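Local coordinates for adenylyl-sulfate kinase 1, chloroplastic (Arabidopsis thaliana, PDB 3UIE), which catalyses the ATP-dependent phosphorylation of adenosine 5'-phosphosulfate to 3'-phosphoadenylyl sulfate, the activated form of sulfate, in the chloroplast, at residues S106-D111 with I159-E164. Numbering follows the deposited sequence.
Sequences SPYRTD and IDDPYE. With ADX (adenosine-5'-phosphosulfate), chain D.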
ATOM      1  N   SER A 106      17.603  -2.419  -1.111  1.00 25.96           N
ATOM      2  CA  SER A 106      17.552  -2.274   0.355  1.00 26.72           C
ATOM      3  C   SER A 106      18.867  -2.646   1.035  1.00 33.16           C
ATOM      4  O   SER A 106      18.935  -3.618   1.779  1.00 27.25           O
ATOM      5  CB  SER A 106      16.374  -3.059   0.952  1.00 27.68           C
ATOM      6  OG  SER A 106      16.288  -4.375   0.429  1.00 23.28           O
ATOM      7  N   PRO A 107      19.924  -1.863   0.771  1.00 27.15           N
ATOM      8  CA  PRO A 107      21.295  -2.262   1.117  1.00 27.90           C
ATOM      9  C   PRO A 107      21.619  -2.237   2.610  1.00 29.83           C
ATOM     10  O   PRO A 107      22.539  -2.919   3.019  1.00 29.17           O
ATOM     11  CB  PRO A 107      22.152  -1.229   0.366  1.00 28.44           C
ATOM     12  CG  PRO A 107      21.270  -0.022   0.281  1.00 26.78           C
ATOM     13  CD  PRO A 107      19.877  -0.560   0.085  1.00 27.98           C
ATOM     14  N   TYR A 108      20.881  -1.468   3.403  1.00 27.80           N
ATOM     15  CA  TYR A 108      21.239  -1.241   4.799  1.00 35.44           C
ATOM     16  C   TYR A 108      20.508  -2.189   5.749  1.00 33.05           C
ATOM     17  O   TYR A 108      19.279  -2.278   5.767  1.00 30.28           O
ATOM     18  CB  TYR A 108      20.971   0.218   5.179  1.00 38.81           C
ATOM     19  CG  TYR A 108      21.552   1.215   4.195  1.00 39.24           C
ATOM     20  CD1 TYR A 108      22.796   1.004   3.601  1.00 38.97           C
ATOM     21  CD2 TYR A 108      20.851   2.357   3.849  1.00 34.44           C
ATOM     22  CE1 TYR A 108      23.322   1.927   2.695  1.00 36.77           C
ATOM     23  CE2 TYR A 108      21.361   3.274   2.949  1.00 38.04           C
ATOM     24  CZ  TYR A 108      22.592   3.058   2.375  1.00 44.92           C
ATOM     25  OH  TYR A 108      23.080   3.988   1.481  1.00 42.66           O
ATOM     26  N   ARG A 109      21.297  -2.888   6.547  1.00 30.93           N
ATOM     27  CA  ARG A 109      20.819  -3.909   7.463  1.00 29.01           C
ATOM     28  C   ARG A 109      19.848  -3.306   8.480  1.00 32.06           C
ATOM     29  O   ARG A 109      18.775  -3.851   8.738  1.00 29.22           O
ATOM     30  CB  ARG A 109      22.057  -4.509   8.162  1.00 30.89           C
ATOM     31  CG  ARG A 109      21.863  -5.785   8.930  1.00 39.31           C
ATOM     32  CD  ARG A 109      23.235  -6.324   9.410  1.00 39.91           C
ATOM     33  NE  ARG A 109      23.995  -6.902   8.310  1.00 37.04           N
ATOM     34  CZ  ARG A 109      25.270  -6.632   8.028  1.00 40.51           C
ATOM     35  NH1 ARG A 109      25.968  -5.783   8.760  1.00 40.52           N
ATOM     36  NH2 ARG A 109      25.852  -7.226   7.002  1.00 27.42           N
ATOM     37  N   THR A 110      20.228  -2.167   9.046  1.00 29.45           N
ATOM     38  CA  THR A 110      19.394  -1.497  10.044  1.00 27.90           C
ATOM     39  C   THR A 110      18.013  -1.162   9.485  1.00 31.61           C
ATOM     40  O   THR A 110      17.008  -1.239  10.202  1.00 31.90           O
ATOM     41  CB  THR A 110      20.070  -0.209  10.582  1.00 36.65           C
ATOM     42  OG1 THR A 110      19.295   0.338  11.657  1.00 45.89           O
ATOM     43  CG2 THR A 110      20.228   0.836   9.477  1.00 35.04           C
ATOM     44  N   ASP A 111      17.952  -0.775   8.215  1.00 29.12           N
ATOM     45  CA  ASP A 111      16.668  -0.398   7.622  1.00 29.79           C
ATOM     46  C   ASP A 111      15.805  -1.610   7.290  1.00 31.32           C
ATOM     47  O   ASP A 111      14.600  -1.578   7.508  1.00 29.29           O
ATOM     48  CB  ASP A 111      16.864   0.495   6.402  1.00 31.60           C
ATOM     49  CG  ASP A 111      17.537   1.793   6.751  1.00 38.45           C
ATOM     50  OD1 ASP A 111      17.110   2.431   7.737  1.00 37.34           O
ATOM     51  OD2 ASP A 111      18.501   2.170   6.058  1.00 41.26           O
ATOM     52  N   ILE A 159      29.630  -0.538  -5.341  1.00 37.28           N
ATOM     53  CA  ILE A 159      30.773   0.129  -5.957  1.00 37.98           C
ATOM     54  C   ILE A 159      31.267   1.254  -5.054  1.00 42.15           C
ATOM     55  O   ILE A 159      32.396   1.219  -4.571  1.00 44.64           O
ATOM     56  CB  ILE A 159      30.403   0.723  -7.332  1.00 40.98           C
ATOM     57  CG1 ILE A 159      29.974  -0.385  -8.295  1.00 44.14           C
ATOM     58  CG2 ILE A 159      31.562   1.554  -7.907  1.00 38.63           C
ATOM     59  CD1 ILE A 159      30.995  -1.468  -8.476  1.00 46.03           C
ATOM     60  N   ASP A 160      30.402   2.238  -4.818  1.00 39.14           N
ATOM     61  CA  ASP A 160      30.742   3.421  -4.025  1.00 41.12           C
ATOM     62  C   ASP A 160      29.783   3.625  -2.852  1.00 47.48           C
ATOM     63  O   ASP A 160      29.761   4.688  -2.229  1.00 46.80           O
ATOM     64  CB  ASP A 160      30.759   4.666  -4.913  1.00 46.67           C
ATOM     65  CG  ASP A 160      31.913   4.659  -5.898  1.00 59.42           C
ATOM     66  OD1 ASP A 160      31.708   5.010  -7.082  1.00 61.82           O
ATOM     67  OD2 ASP A 160      33.031   4.293  -5.482  1.00 63.85           O
ATOM     68  N   ASP A 161      28.991   2.599  -2.557  1.00 39.58           N
ATOM     69  CA  ASP A 161      28.086   2.618  -1.412  1.00 43.36           C
ATOM     70  C   ASP A 161      27.940   1.184  -0.919  1.00 39.49           C
ATOM     71  O   ASP A 161      27.962   0.248  -1.717  1.00 40.40           O
ATOM     72  CB  ASP A 161      26.727   3.204  -1.796  1.00 49.48           C
ATOM     73  CG  ASP A 161      25.959   3.739  -0.594  1.00 54.95           C
ATOM     74  OD1 ASP A 161      26.495   4.606   0.129  1.00 57.10           O
ATOM     75  OD2 ASP A 161      24.820   3.284  -0.362  1.00 54.36           O
ATOM     76  N   PRO A 162      27.828   0.997   0.401  1.00 43.01           N
ATOM     77  CA  PRO A 162      27.886  -0.385   0.890  1.00 43.64           C
ATOM     78  C   PRO A 162      26.598  -1.178   0.676  1.00 36.71           C
ATOM     79  O   PRO A 162      25.506  -0.612   0.701  1.00 43.19           O
ATOM     80  CB  PRO A 162      28.170  -0.214   2.389  1.00 45.11           C
ATOM     81  CG  PRO A 162      27.658   1.144   2.722  1.00 45.81           C
ATOM     82  CD  PRO A 162      27.864   1.984   1.493  1.00 42.82           C
ATOM     83  N   TYR A 163      26.739  -2.474   0.422  1.00 35.25           N
ATOM     84  CA  TYR A 163      25.613  -3.385   0.546  1.00 32.55           C
ATOM     85  C   TYR A 163      25.892  -4.252   1.758  1.00 27.35           C
ATOM     86  O   TYR A 163      26.962  -4.857   1.852  1.00 30.70           O
ATOM     87  CB  TYR A 163      25.403  -4.279  -0.691  1.00 28.10           C
ATOM     88  CG  TYR A 163      24.245  -5.234  -0.455  1.00 29.10           C
ATOM     89  CD1 TYR A 163      22.927  -4.820  -0.639  1.00 23.08           C
ATOM     90  CD2 TYR A 163      24.466  -6.521   0.012  1.00 32.01           C
ATOM     91  CE1 TYR A 163      21.859  -5.676  -0.385  1.00 27.32           C
ATOM     92  CE2 TYR A 163      23.415  -7.380   0.263  1.00 30.64           C
ATOM     93  CZ  TYR A 163      22.114  -6.951   0.075  1.00 26.75           C
ATOM     94  OH  TYR A 163      21.067  -7.806   0.342  1.00 25.73           O
ATOM     95  N   GLU A 164      24.939  -4.297   2.688  1.00 28.42           N
ATOM     96  CA  GLU A 164      25.074  -5.080   3.910  1.00 32.46           C
ATOM     97  C   GLU A 164      24.201  -6.331   3.868  1.00 28.80           C
ATOM     98  O   GLU A 164      22.988  -6.248   4.031  1.00 29.99           O
ATOM     99  CB  GLU A 164      24.721  -4.208   5.120  1.00 28.27           C
ATOM    100  CG  GLU A 164      25.589  -2.951   5.208  1.00 34.60           C
ATOM    101  CD  GLU A 164      25.198  -2.020   6.345  1.00 45.86           C
ATOM    102  OE1 GLU A 164      24.025  -2.047   6.766  1.00 41.09           O
ATOM    103  OE2 GLU A 164      26.067  -1.258   6.816  1.00 38.11           O
TER
HETATM  104  SB  ADX D 401      17.240   1.109  -2.751  1.00 28.08           S
HETATM  105  O1B ADX D 401      16.685   2.386  -2.401  1.00 30.55           O
HETATM  106  O2B ADX D 401      18.660   1.078  -2.331  1.00 29.04           O
HETATM  107  O3B ADX D 401      16.536   0.005  -2.068  1.00 24.99           O
HETATM  108  PA  ADX D 401      15.942   0.533  -5.139  1.00 30.07           P
HETATM  109  O1A ADX D 401      14.717   1.264  -4.655  1.00 28.19           O
HETATM  110  O2A ADX D 401      15.705  -0.965  -5.254  1.00 30.40           O
HETATM  111  O3A ADX D 401      17.211   0.897  -4.244  1.00 29.78           O
HETATM  112  O5' ADX D 401      16.290   1.120  -6.561  1.00 33.39           O
HETATM  113  C5' ADX D 401      17.216   0.459  -7.370  1.00 39.89           C
HETATM  114  C4' ADX D 401      17.099   0.704  -8.784  1.00 45.52           C
HETATM  115  O4' ADX D 401      17.386   2.073  -9.048  1.00 37.95           O
HETATM  116  C3' ADX D 401      18.113  -0.113  -9.499  1.00 39.73           C
HETATM  117  O3' ADX D 401      17.459  -0.913 -10.433  1.00 43.11           O
HETATM  118  C2' ADX D 401      18.905   0.787 -10.232  1.00 57.66           C
HETATM  119  O2' ADX D 401      18.592   0.555 -11.565  1.00 75.93           O
HETATM  120  C1' ADX D 401      18.467   2.165  -9.925  1.00 47.10           C
HETATM  121  N9  ADX D 401      19.545   2.986  -9.444  1.00 37.71           N
HETATM  122  C8  ADX D 401      19.817   4.251  -9.842  1.00 40.46           C
HETATM  123  N7  ADX D 401      20.845   4.724  -9.116  1.00 37.13           N
HETATM  124  C5  ADX D 401      21.227   3.757  -8.254  1.00 34.38           C
HETATM  125  C6  ADX D 401      22.229   3.662  -7.269  1.00 45.99           C
HETATM  126  N6  ADX D 401      23.088   4.775  -7.017  1.00 42.58           N
HETATM  127  N1  ADX D 401      22.371   2.515  -6.559  1.00 51.12           N
HETATM  128  C2  ADX D 401      21.557   1.471  -6.786  1.00 50.44           C
HETATM  129  N3  ADX D 401      20.584   1.531  -7.724  1.00 43.39           N
HETATM  130  C4  ADX D 401      20.396   2.648  -8.462  1.00 34.06           C
HETATM  131  O   HOH W   1      22.849  -0.808   8.844  1.00 36.37           O
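Tyr108 reaches across to the 159-164 loop with its phenol tip: the hydroxyl donates to the syn lone pair of Asp161 OD2, 2.6 Å from OH, with OD2 at the ring edge and the carboxylate turned 76° from the ring. CG of Tyr108 lies anti to its own carbonyl carbon, and one ring face, toward its rim, meets CG of Pro107. Tyrosine suits the place because its long flat ring packs on Pro107 and carries a hydroxyl out to Asp161. A leucine here would lack that hydroxyl, and the 159-164 loop would probably be held less firmly against the start of the helix. At the other end of the contact, the extended Glu164 chain carries OE1 to the start of helix 109-117, where its anti lone pair takes the nearly straight N-H of Arg109 (N to OE1 2.9 Å); a water joins the same oxygen to Thr110 N. A carboxylate suits these first-turn amides, whose helix end probably stabilises its charge. In this P-loop kinase fold, the helix follows Ser106, whose backbone N binds O3B of the substrate sulfate at 2.8 Å and which is, by similarity, the phosphoserine intermediate. Rigid Pro107 lies between substrate and loop: CD approaches sulfate O2B, CB rests 3.8 Å from CD1 of Tyr163, and its carbonyl O accepts Glu164 N at 2.8 Å. Tyr163 sends its hydroxyl on to Thr31, beside the ATP-binding loop. Arg109, bent at chi3 (-74°), lays the rim of one guanidinium face over CB of Glu164 while NH2 bonds Pro165 O.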